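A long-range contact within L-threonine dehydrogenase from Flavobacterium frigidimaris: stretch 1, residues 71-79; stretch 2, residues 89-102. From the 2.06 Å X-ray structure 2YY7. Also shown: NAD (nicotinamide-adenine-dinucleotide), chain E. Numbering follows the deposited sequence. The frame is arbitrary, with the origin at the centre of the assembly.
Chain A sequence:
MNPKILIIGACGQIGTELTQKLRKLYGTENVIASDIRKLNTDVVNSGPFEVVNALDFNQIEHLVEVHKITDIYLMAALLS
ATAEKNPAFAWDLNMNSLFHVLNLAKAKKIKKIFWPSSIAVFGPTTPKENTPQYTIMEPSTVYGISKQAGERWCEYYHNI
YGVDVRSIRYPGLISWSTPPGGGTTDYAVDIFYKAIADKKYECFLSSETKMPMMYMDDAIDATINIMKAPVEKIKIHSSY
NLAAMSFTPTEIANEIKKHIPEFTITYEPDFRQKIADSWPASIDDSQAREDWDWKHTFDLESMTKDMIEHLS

Stretch 1 71-79: DIYLMAALL
Stretch 2 89-102: FAWDLNMNSLFHVL

At the apolar centre of the contact Leu74, the last residue of strand 71-74, points toward helix 89-102. In the t,p rotamer (chi1 174°, chi2 60°) Leu74 carries its CD2 to 3.5 Å from CA of Leu98 and 3.8 Å from CG2 of Val101, so a single methyl lies against the helix backbone as well as its side chains. CD2 of Leu74 is 3.5 Å from O of Ser97, which accepts from N of Val101 at 3.2 Å. Two residues earlier, Ile72 (m,t) places CG2 3.8 Å from CG1 of Val101, which is in the t rotamer. The beta-branched pair meets in the space between the main chains, whose CA atoms stand 7.6 Å apart at Ile72 and Val101 and 7.4 Å at Leu74 and Leu98.

These pairings follow from nearly antiparallel axes, at 175° with a closest approach of 10.0 Å. The strand has extended angles, from -125/128 at Ile72 to -89/98 at Leu74, so side chains alternate: Ile72 and Leu74 point toward the helix, Tyr73 away. The helix, near -63/-44, presents Leu93, Ser97 and Val101 at four-residue intervals.

Beyond the strand, the chain turns at Met75 (-101/-14) and extends again through Ala76 (-69/133), Ala77 (171/163) and Leu78 (-95/140), closing on the helix until CA of Ala77 lies 5.0 Å from CA of Asn94. A small side chain fits this approach: CB of Ala77 is only 3.1 Å from OD1 of Asn94, while CA of Ala77 lies 3.6 Å from CD2 of Leu93 (t,p). Leu78 (m,t) extends the apolar surface, its CD1 3.9 Å from CB of Ala90 and 3.7 Å from CD1 of Phe89, at the edge of that ring (chi1 -172°, chi2 -82°).

At the polar edge, the amide of Asn94 (chi1 -65°, chi2 12°) matches both backbone groups of one residue. N of Leu78 donates to OD1 of Asn94 at 3.0 Å and 158°, and ND2 of Asn94 donates to O of Leu78 at 3.3 Å and 167°. Asparagine offers an acceptor and a donor on one planar group, so it bonds both backbone polar groups of a loop residue, tying the loop to the helix. Ser97, chi1 63°, turns OG back to donate to O of Leu93 at 2.6 Å. Nearby, O of a water lies 3.2 Å from O of Ala76 and 2.9 Å from O of Asn94, within donating reach of both loop and helix.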

# COMPACT_ATOMS: atom_id res chain seq x y z
N ASP A 71 26.60 0.84 1.08
CA ASP A 71 25.38 1.25 1.77
C ASP A 71 24.70 2.45 1.12
O ASP A 71 25.35 3.42 0.74
CB ASP A 71 25.68 1.64 3.23
CG ASP A 71 26.24 0.50 4.06
OD1 ASP A 71 26.08 0.56 5.29
OD2 ASP A 71 26.85 -0.44 3.49
N ILE A 72 23.37 2.40 1.01
CA ILE A 72 22.63 3.52 0.44
C ILE A 72 21.55 3.99 1.40
O ILE A 72 20.76 3.19 1.92
CB ILE A 72 21.95 3.15 -0.91
CG1 ILE A 72 23.01 3.01 -2.01
CG2 ILE A 72 20.93 4.24 -1.30
CD1 ILE A 72 22.43 2.81 -3.39
N TYR A 73 21.54 5.30 1.66
CA TYR A 73 20.53 5.92 2.50
C TYR A 73 19.70 6.74 1.50
O TYR A 73 20.15 7.80 1.04
CB TYR A 73 21.16 6.86 3.54
CG TYR A 73 21.94 6.16 4.63
CD1 TYR A 73 21.49 6.15 5.96
CD2 TYR A 73 23.15 5.51 4.35
CE1 TYR A 73 22.22 5.53 6.98
CE2 TYR A 73 23.89 4.88 5.36
CZ TYR A 73 23.42 4.89 6.67
OH TYR A 73 24.14 4.28 7.66
N LEU A 74 18.52 6.24 1.15
CA LEU A 74 17.63 6.91 0.20
C LEU A 74 16.69 7.87 0.93
O LEU A 74 15.66 7.47 1.46
CB LEU A 74 16.81 5.87 -0.56
CG LEU A 74 15.71 6.36 -1.51
CD1 LEU A 74 16.29 7.23 -2.60
CD2 LEU A 74 15.01 5.15 -2.12
N MET A 75 17.06 9.14 0.93
CA MET A 75 16.29 10.16 1.61
C MET A 75 15.41 10.98 0.68
O MET A 75 14.52 11.70 1.15
CB MET A 75 17.23 11.10 2.37
CG MET A 75 18.28 10.37 3.19
SD MET A 75 17.56 9.19 4.36
CE MET A 75 17.19 10.26 5.74
N ALA A 76 15.64 10.88 -0.62
CA ALA A 76 14.86 11.65 -1.59
C ALA A 76 13.41 11.20 -1.70
O ALA A 76 13.13 10.01 -1.80
CB ALA A 76 15.54 11.59 -2.97
N ALA A 77 12.51 12.17 -1.68
CA ALA A 77 11.07 11.93 -1.78
C ALA A 77 10.36 13.25 -1.50
O ALA A 77 10.98 14.17 -0.97
CB ALA A 77 10.62 10.90 -0.75
N LEU A 78 9.09 13.34 -1.87
CA LEU A 78 8.29 14.53 -1.58
C LEU A 78 7.56 14.22 -0.27
O LEU A 78 7.10 13.10 -0.07
CB LEU A 78 7.28 14.81 -2.70
CG LEU A 78 7.84 15.22 -4.07
CD1 LEU A 78 6.70 15.74 -4.94
CD2 LEU A 78 8.89 16.30 -3.91
N LEU A 79 7.46 15.21 0.61
CA LEU A 79 6.81 15.02 1.90
C LEU A 79 5.28 15.12 1.89
O LEU A 79 4.68 15.48 0.88
CB LEU A 79 7.39 16.01 2.92
CG LEU A 79 8.68 15.56 3.60
CD1 LEU A 79 9.74 15.23 2.56
CD2 LEU A 79 9.16 16.66 4.53
N PHE A 89 3.50 13.11 -9.41
CA PHE A 89 4.95 13.17 -9.29
C PHE A 89 5.45 12.56 -7.98
O PHE A 89 6.47 11.88 -7.97
CB PHE A 89 5.45 14.61 -9.42
CG PHE A 89 6.94 14.72 -9.50
CD1 PHE A 89 7.72 14.69 -8.36
CD2 PHE A 89 7.57 14.79 -10.74
CE1 PHE A 89 9.11 14.72 -8.44
CE2 PHE A 89 8.97 14.82 -10.83
CZ PHE A 89 9.74 14.78 -9.67
N ALA A 90 4.73 12.80 -6.89
CA ALA A 90 5.12 12.26 -5.59
C ALA A 90 5.13 10.74 -5.63
O ALA A 90 6.08 10.10 -5.17
CB ALA A 90 4.16 12.76 -4.52
N TRP A 91 4.06 10.15 -6.16
CA TRP A 91 3.97 8.70 -6.25
C TRP A 91 5.14 8.17 -7.09
O TRP A 91 5.82 7.22 -6.71
CB TRP A 91 2.63 8.29 -6.87
CG TRP A 91 2.46 6.81 -7.12
CD1 TRP A 91 2.52 6.17 -8.33
CD2 TRP A 91 2.21 5.79 -6.15
NE1 TRP A 91 2.32 4.82 -8.17
CE2 TRP A 91 2.13 4.56 -6.84
CE3 TRP A 91 2.04 5.79 -4.75
CZ2 TRP A 91 1.89 3.34 -6.18
CZ3 TRP A 91 1.80 4.58 -4.10
CH2 TRP A 91 1.73 3.37 -4.82
N ASP A 92 5.37 8.81 -8.23
CA ASP A 92 6.44 8.42 -9.15
C ASP A 92 7.80 8.41 -8.46
O ASP A 92 8.49 7.39 -8.45
CB ASP A 92 6.45 9.37 -10.35
CG ASP A 92 7.44 8.96 -11.43
OD1 ASP A 92 7.89 7.79 -11.43
OD2 ASP A 92 7.75 9.80 -12.31
N LEU A 93 8.19 9.55 -7.87
CA LEU A 93 9.48 9.66 -7.18
C LEU A 93 9.62 8.75 -5.96
O LEU A 93 10.58 7.99 -5.85
CB LEU A 93 9.71 11.11 -6.73
CG LEU A 93 10.93 11.32 -5.82
CD1 LEU A 93 12.20 11.06 -6.62
CD2 LEU A 93 10.93 12.75 -5.28
N ASN A 94 8.66 8.85 -5.04
CA ASN A 94 8.72 8.06 -3.82
C ASN A 94 8.78 6.55 -4.05
O ASN A 94 9.52 5.86 -3.36
CB ASN A 94 7.52 8.41 -2.93
CG ASN A 94 7.56 9.85 -2.43
OD1 ASN A 94 8.35 10.67 -2.91
ND2 ASN A 94 6.71 10.17 -1.46
N MET A 95 8.03 6.05 -5.03
CA MET A 95 8.03 4.62 -5.30
C MET A 95 9.17 4.13 -6.18
O MET A 95 9.86 3.17 -5.84
CB MET A 95 6.70 4.18 -5.95
CG MET A 95 5.47 4.30 -5.06
SD MET A 95 5.69 3.54 -3.43
CE MET A 95 5.91 1.80 -3.84
N ASN A 96 9.37 4.78 -7.32
CA ASN A 96 10.40 4.35 -8.26
C ASN A 96 11.83 4.52 -7.78
O ASN A 96 12.69 3.73 -8.14
CB ASN A 96 10.19 5.02 -9.63
CG ASN A 96 8.95 4.49 -10.34
OD1 ASN A 96 8.72 3.28 -10.38
ND2 ASN A 96 8.14 5.39 -10.89
N SER A 97 12.08 5.53 -6.95
CA SER A 97 13.43 5.72 -6.42
C SER A 97 13.72 4.54 -5.50
O SER A 97 14.84 4.03 -5.45
CB SER A 97 13.53 7.04 -5.65
OG SER A 97 12.67 7.05 -4.52
N LEU A 98 12.71 4.10 -4.76
CA LEU A 98 12.87 2.96 -3.85
C LEU A 98 13.08 1.68 -4.63
O LEU A 98 13.91 0.85 -4.24
CB LEU A 98 11.65 2.82 -2.93
CG LEU A 98 11.64 1.62 -1.98
CD1 LEU A 98 12.85 1.68 -1.03
CD2 LEU A 98 10.34 1.62 -1.18
N PHE A 99 12.33 1.50 -5.71
CA PHE A 99 12.49 0.30 -6.53
C PHE A 99 13.91 0.21 -7.10
O PHE A 99 14.50 -0.88 -7.14
CB PHE A 99 11.47 0.26 -7.67
CG PHE A 99 10.08 -0.12 -7.24
CD1 PHE A 99 9.85 -1.30 -6.52
CD2 PHE A 99 8.98 0.68 -7.57
CE1 PHE A 99 8.56 -1.66 -6.13
CE2 PHE A 99 7.69 0.32 -7.18
CZ PHE A 99 7.48 -0.85 -6.46
N HIS A 100 14.45 1.34 -7.54
CA HIS A 100 15.81 1.35 -8.08
C HIS A 100 16.83 0.90 -7.05
O HIS A 100 17.68 0.06 -7.33
CB HIS A 100 16.20 2.75 -8.57
CG HIS A 100 15.35 3.25 -9.69
ND1 HIS A 100 14.67 2.40 -10.54
CD2 HIS A 100 15.10 4.51 -10.13
CE1 HIS A 100 14.04 3.12 -11.46
NE2 HIS A 100 14.28 4.40 -11.23
N VAL A 101 16.76 1.47 -5.85
CA VAL A 101 17.70 1.11 -4.79
C VAL A 101 17.50 -0.33 -4.34
O VAL A 101 18.47 -1.04 -4.08
CB VAL A 101 17.55 2.06 -3.57
CG1 VAL A 101 18.46 1.59 -2.43
CG2 VAL A 101 17.93 3.48 -3.97
N LEU A 102 16.25 -0.78 -4.26
CA LEU A 102 15.97 -2.15 -3.85
C LEU A 102 16.50 -3.12 -4.90
O LEU A 102 17.04 -4.17 -4.56
CB LEU A 102 14.46 -2.37 -3.64
CG LEU A 102 13.80 -1.76 -2.39
CD1 LEU A 102 12.30 -2.04 -2.42
CD2 LEU A 102 14.42 -2.36 -1.13
PA NAD E . 13.63 17.24 2.30
O1A NAD E . 14.11 18.28 3.25
O2A NAD E . 12.48 17.62 1.44
O5B NAD E . 14.84 16.63 1.48
C5B NAD E . 14.63 15.91 0.29
C4B NAD E . 15.86 16.02 -0.58
O4B NAD E . 15.68 15.13 -1.68
C3B NAD E . 16.05 17.45 -1.13
O3B NAD E . 17.38 17.94 -0.87
C2B NAD E . 15.72 17.30 -2.62
O2B NAD E . 16.45 18.19 -3.44
C1B NAD E . 16.08 15.82 -2.86
N9A NAD E . 15.46 15.28 -4.08
C8A NAD E . 14.15 15.48 -4.50
N7A NAD E . 13.98 14.83 -5.66
C5A NAD E . 15.15 14.22 -5.96
C6A NAD E . 15.53 13.46 -7.05
N6A NAD E . 14.71 13.28 -8.06
N1A NAD E . 16.81 12.97 -7.11
C2A NAD E . 17.73 13.23 -6.09
N3A NAD E . 17.37 14.01 -5.01
C4A NAD E . 16.09 14.50 -4.97
O3 NAD E . 13.10 15.97 3.14
PN NAD E . 13.62 15.39 4.57
O1N NAD E . 15.12 15.37 4.66
O2N NAD E . 12.76 16.03 5.60
O5D NAD E . 13.12 13.85 4.46
C5D NAD E . 13.99 12.82 3.97
C4D NAD E . 13.25 11.46 4.08
O4D NAD E . 12.77 11.28 5.40
C3D NAD E . 12.01 11.36 3.19
O3D NAD E . 11.87 10.01 2.76
C2D NAD E . 10.87 11.65 4.14
O2D NAD E . 9.68 11.12 3.59
C1D NAD E . 11.36 10.99 5.43
N1N NAD E . 10.66 11.59 6.60
C2N NAD E . 10.93 12.89 6.97
C3N NAD E . 10.28 13.44 8.06
C7N NAD E . 10.64 14.82 8.56
O7N NAD E . 9.86 15.29 9.61
N7N NAD E . 11.61 15.56 8.00
C4N NAD E . 9.33 12.69 8.77
C5N NAD E . 9.08 11.36 8.40
C6N NAD E . 9.73 10.82 7.31
O HOH W 1 11.50 7.24 -1.71